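Local coordinates for protein glycogen accumulation regulator GarA (Mycobacterium tuberculosis, PDB 6I2P) that probably regulates mycobacterial central carbon and nitrogen metabolism through an FHA domain, a module that recognises phosphothreonine on partner proteins, at residues C[138-142]-C[143-147]; C[114-117]-C[118-122]. All coordinates share one frame; numbering follows the deposited sequence.

Contact 1: residues C[138-142]-C[143-147]. With SO4 (sulfate ion), chain L.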
loop_
_atom_site.group_PDB
_atom_site.type_symbol
_atom_site.label_atom_id
_atom_site.label_comp_id
_atom_site.label_asym_id
_atom_site.label_seq_id
_atom_site.Cartn_x
_atom_site.Cartn_y
_atom_site.Cartn_z
ATOM N N VAL C 138 11.662 -0.349 18.233
ATOM C CA VAL C 138 12.100 -1.090 17.051
ATOM C C VAL C 138 10.917 -1.298 16.114
ATOM O O VAL C 138 9.903 -1.870 16.514
ATOM C CB VAL C 138 12.804 -2.433 17.405
ATOM C CG1 VAL C 138 13.428 -3.072 16.161
ATOM C CG2 VAL C 138 13.859 -2.244 18.491
ATOM N N GLN C 139 11.051 -0.833 14.864
ATOM C CA GLN C 139 10.009 -1.008 13.861
ATOM C C GLN C 139 10.422 -2.046 12.839
ATOM O O GLN C 139 11.416 -1.871 12.130
ATOM C CB GLN C 139 9.597 0.318 13.197
ATOM C CG GLN C 139 8.239 0.228 12.506
ATOM C CD GLN C 139 7.991 1.341 11.525
ATOM O OE1 GLN C 139 7.847 2.512 11.884
ATOM N NE2 GLN C 139 7.912 0.990 10.258
ATOM N N ILE C 140 9.670 -3.154 12.810
ATOM C CA ILE C 140 9.820 -4.269 11.877
ATOM C C ILE C 140 8.446 -4.401 11.227
ATOM O O ILE C 140 7.476 -4.771 11.889
ATOM C CB ILE C 140 10.326 -5.566 12.577
ATOM C CG1 ILE C 140 11.789 -5.392 13.065
ATOM C CG2 ILE C 140 10.203 -6.779 11.647
ATOM C CD1 ILE C 140 12.289 -6.423 14.101
ATOM N N GLY C 141 8.367 -3.996 9.966
ATOM C CA GLY C 141 7.123 -3.963 9.208
ATOM C C GLY C 141 6.217 -2.886 9.761
ATOM O O GLY C 141 6.610 -1.719 9.841
ATOM N N LYS C 142 5.024 -3.289 10.202
ATOM C CA LYS C 142 4.047 -2.412 10.842
ATOM C C LYS C 142 4.091 -2.628 12.365
ATOM O O LYS C 142 3.274 -2.053 13.083
ATOM C CB LYS C 142 2.624 -2.655 10.291
ATOM C CG LYS C 142 2.406 -2.220 8.850
ATOM C CD LYS C 142 0.956 -2.452 8.443
ATOM C CE LYS C 142 0.805 -3.464 7.330
ATOM N NZ LYS C 142 -0.618 -3.802 7.086
ATOM N N PHE C 143 5.032 -3.464 12.858
ATOM C CA PHE C 143 5.187 -3.727 14.291
ATOM C C PHE C 143 6.032 -2.651 14.950
ATOM O O PHE C 143 7.113 -2.327 14.467
ATOM C CB PHE C 143 5.817 -5.104 14.559
ATOM C CG PHE C 143 4.903 -6.284 14.345
ATOM C CD1 PHE C 143 4.847 -6.923 13.111
ATOM C CD2 PHE C 143 4.121 -6.780 15.386
ATOM C CE1 PHE C 143 4.016 -8.031 12.918
ATOM C CE2 PHE C 143 3.277 -7.882 15.187
ATOM C CZ PHE C 143 3.238 -8.504 13.954
ATOM N N ARG C 144 5.533 -2.100 16.053
ATOM C CA ARG C 144 6.219 -1.096 16.858
ATOM C C ARG C 144 6.505 -1.761 18.192
ATOM O O ARG C 144 5.619 -1.913 19.036
ATOM C CB ARG C 144 5.378 0.185 16.989
ATOM C CG ARG C 144 5.415 1.055 15.725
ATOM C CD ARG C 144 4.415 2.196 15.770
ATOM N NE ARG C 144 4.655 3.098 16.899
ATOM C CZ ARG C 144 4.660 4.425 16.817
ATOM N NH1 ARG C 144 4.442 5.026 15.656
ATOM N NH2 ARG C 144 4.878 5.160 17.899
ATOM N N LEU C 145 7.720 -2.277 18.313
ATOM C CA LEU C 145 8.177 -3.002 19.490
ATOM C C LEU C 145 8.943 -2.080 20.407
ATOM O O LEU C 145 9.697 -1.237 19.930
ATOM C CB LEU C 145 9.082 -4.190 19.093
ATOM C CG LEU C 145 8.567 -5.145 17.991
ATOM C CD1 LEU C 145 9.720 -5.747 17.211
ATOM C CD2 LEU C 145 7.677 -6.244 18.565
ATOM N N VAL C 146 8.748 -2.229 21.721
ATOM C CA VAL C 146 9.515 -1.484 22.707
ATOM C C VAL C 146 10.480 -2.480 23.347
ATOM O O VAL C 146 10.072 -3.575 23.751
ATOM C CB VAL C 146 8.642 -0.726 23.742
ATOM C CG1 VAL C 146 9.495 -0.058 24.827
ATOM C CG2 VAL C 146 7.777 0.310 23.045
ATOM N N PHE C 147 11.768 -2.106 23.385
ATOM C CA PHE C 147 12.832 -2.904 23.974
ATOM C C PHE C 147 12.955 -2.515 25.446
ATOM O O PHE C 147 13.111 -1.333 25.767
ATOM C CB PHE C 147 14.155 -2.672 23.217
ATOM C CG PHE C 147 15.375 -3.292 23.864
ATOM C CD1 PHE C 147 16.127 -2.582 24.795
ATOM C CD2 PHE C 147 15.772 -4.585 23.541
ATOM C CE1 PHE C 147 17.248 -3.158 25.399
ATOM C CE2 PHE C 147 16.901 -5.149 24.128
ATOM C CZ PHE C 147 17.625 -4.437 25.063
HETATM S S SO4 L . -1.533 -7.373 7.635
HETATM O O1 SO4 L . -2.179 -6.058 7.700
HETATM O O2 SO4 L . -2.172 -8.176 6.591
HETATM O O3 SO4 L . -0.111 -7.211 7.331
HETATM O O4 SO4 L . -1.659 -8.058 8.927
#
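The carbonyl oxygen of F143 is gripped twice from across a tight hairpin: I140 N donates to F143 O at 3.2 Å, and the CA-H of Q139 points at the same F143 O, also with 3.2 Å between the heavy atoms. The return bond, F143 N to I140 O (2.9 Å), closes a type II' turn in which G141 takes the positive phi, 69°. Here the donor stands well above the carbonyl plane of I140. With CG of F143 beside its own backbone N (chi1 -75°), the ring brings an edge to that carbonyl, F143 CD1 lying 3.6 Å from I140 O.

Farther along, V138 N gives L145 O the shorter bond of an antiparallel pair, 2.7 Å, and L145 N answers to V138 O. On the face that also carries V138 and F143, the apolar side chains pack more loosely: those of I140 and L145 cross at an angle, with I140 CD1 4.1 Å from L145 CD1. On the other face, Q139 is anchored by S32 and R144 by A28 O. Within the turn, K142 bends at chi3 (-116°) and sends NZ to O1 of a sulfate, 2.8 Å away, probably acquired from the crystallisation liquor and also bound by V93 N and another protein's chain. Four backbone bonds thus fix the hairpin, while a lysine at its tip offers charge to an anion at the protein–protein boundary.

Contact 2: residues C[114-117]-C[118-122]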
loop_
_atom_site.group_PDB
_atom_site.type_symbol
_atom_site.label_atom_id
_atom_site.label_comp_id
_atom_site.label_asym_id
_atom_site.label_seq_id
_atom_site.Cartn_x
_atom_site.Cartn_y
_atom_site.Cartn_z
ATOM N N VAL C 114 18.944 -8.350 8.563
ATOM C CA VAL C 114 19.612 -9.421 7.823
ATOM C C VAL C 114 19.319 -9.373 6.300
ATOM O O VAL C 114 19.717 -10.283 5.576
ATOM C CB VAL C 114 19.351 -10.825 8.447
ATOM C CG1 VAL C 114 19.927 -10.910 9.864
ATOM C CG2 VAL C 114 17.864 -11.202 8.426
ATOM N N GLY C 115 18.688 -8.297 5.835
ATOM C CA GLY C 115 18.373 -8.110 4.422
ATOM C C GLY C 115 16.889 -8.108 4.112
ATOM O O GLY C 115 16.432 -8.870 3.259
ATOM N N SER C 116 16.119 -7.263 4.802
ATOM C CA SER C 116 14.679 -7.171 4.562
ATOM C C SER C 116 14.358 -6.226 3.394
ATOM O O SER C 116 15.243 -5.523 2.899
ATOM C CB SER C 116 13.957 -6.722 5.824
ATOM O OG SER C 116 14.246 -5.366 6.111
ATOM N N LEU C 117 13.087 -6.223 2.968
ATOM C CA LEU C 117 12.560 -5.390 1.897
ATOM C C LEU C 117 12.282 -3.954 2.373
ATOM O O LEU C 117 12.667 -3.002 1.700
ATOM C CB LEU C 117 11.269 -6.041 1.325
ATOM C CG LEU C 117 10.479 -5.262 0.259
ATOM C CD1 LEU C 117 11.268 -5.117 -1.030
ATOM C CD2 LEU C 117 9.130 -5.904 0.010
ATOM N N ASN C 118 11.611 -3.807 3.521
ATOM C CA ASN C 118 11.198 -2.502 4.042
ATOM C C ASN C 118 12.102 -1.930 5.160
ATOM O O ASN C 118 11.878 -0.796 5.605
ATOM C CB ASN C 118 9.732 -2.559 4.469
ATOM C CG ASN C 118 8.798 -2.978 3.343
ATOM O OD1 ASN C 118 8.755 -2.375 2.260
ATOM N ND2 ASN C 118 8.034 -4.033 3.568
ATOM N N GLY C 119 13.133 -2.684 5.549
ATOM C CA GLY C 119 14.117 -2.268 6.545
ATOM C C GLY C 119 13.708 -2.346 8.001
ATOM O O GLY C 119 12.573 -2.690 8.337
ATOM N N THR C 120 14.670 -2.036 8.878
ATOM C CA THR C 120 14.515 -2.013 10.330
ATOM C C THR C 120 14.786 -0.590 10.821
ATOM O O THR C 120 15.745 0.051 10.386
ATOM C CB THR C 120 15.407 -3.080 10.998
ATOM O OG1 THR C 120 15.166 -4.341 10.374
ATOM C CG2 THR C 120 15.147 -3.210 12.499
ATOM N N TYR C 121 13.928 -0.099 11.717
ATOM C CA TYR C 121 14.035 1.247 12.268
ATOM C C TYR C 121 14.184 1.201 13.778
ATOM O O TYR C 121 13.518 0.411 14.447
ATOM C CB TYR C 121 12.810 2.101 11.884
ATOM C CG TYR C 121 12.530 2.161 10.396
ATOM C CD1 TYR C 121 11.788 1.167 9.763
ATOM C CD2 TYR C 121 12.955 3.242 9.631
ATOM C CE1 TYR C 121 11.527 1.217 8.395
ATOM C CE2 TYR C 121 12.679 3.317 8.265
ATOM C CZ TYR C 121 11.970 2.296 7.650
ATOM O OH TYR C 121 11.692 2.353 6.307
ATOM N N VAL C 122 15.078 2.036 14.309
ATOM C CA VAL C 122 15.296 2.193 15.745
ATOM C C VAL C 122 15.048 3.658 16.029
ATOM O O VAL C 122 15.729 4.514 15.459
ATOM C CB VAL C 122 16.683 1.695 16.236
ATOM C CG1 VAL C 122 16.932 2.092 17.694
ATOM C CG2 VAL C 122 16.795 0.186 16.071
#
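S116 and G119 close a small loop with a side-chain-to-backbone bond: G119 N reaches S116 OG at 3.0 Å, but the angle at hydrogen is only 125° and the bond is weak. This is the tight part of the contact. The hydroxyl oxygen is folded between its own backbone N and carbonyl carbon (chi1 70°), which brings it within reach of G119 N, and G119 CA also lies 3.1 Å from S116 OG. D113 OD2 is hydrogen-bonded to the same hydroxyl and to T120 OG1, so one carboxylate oxygen ties S116 to T120.

The other side is looser. L117 and N118 lie alongside each other, pointing the same way, with L117 CG 3.9 Å from N118 OD1 and L117 CD2 4.2 Å from N118 ND2. Their partners lie mainly beyond the loop: N118 ND2 bonds to T94 O and to the backbone of another protein's chain, and N118 packs on a modified side chain there, consistent with phosphothreonine recognition by FHA loops. The loop leaves strand 108-113, passes the S96 and H99 region, and enters strand 120-122, where T120 packs on V111, A100, V138 and I140.

Followed from the N terminus, the chain meets contact 2 first, where S116 and G119 draw together the loop leading from strand 108-113, in the five-stranded mixed sheet, into strand 120-122 of the six-stranded antiparallel one. Contact 1 opens later, after strands 125-127 and 129-132, and turns strand 137-140 back into 143-149. The two are in series, neither nested nor crossed, with centres about 11 Å apart. They meet because strands 120-122 and 137-140 are sheet neighbours: Q139 N lies 2.8 Å from Y121 O, a probable hydrogen bond, and I140 CG1 packs against T120 CG2. A partner-facing loop is thereby joined to the hairpin within one beta sandwich.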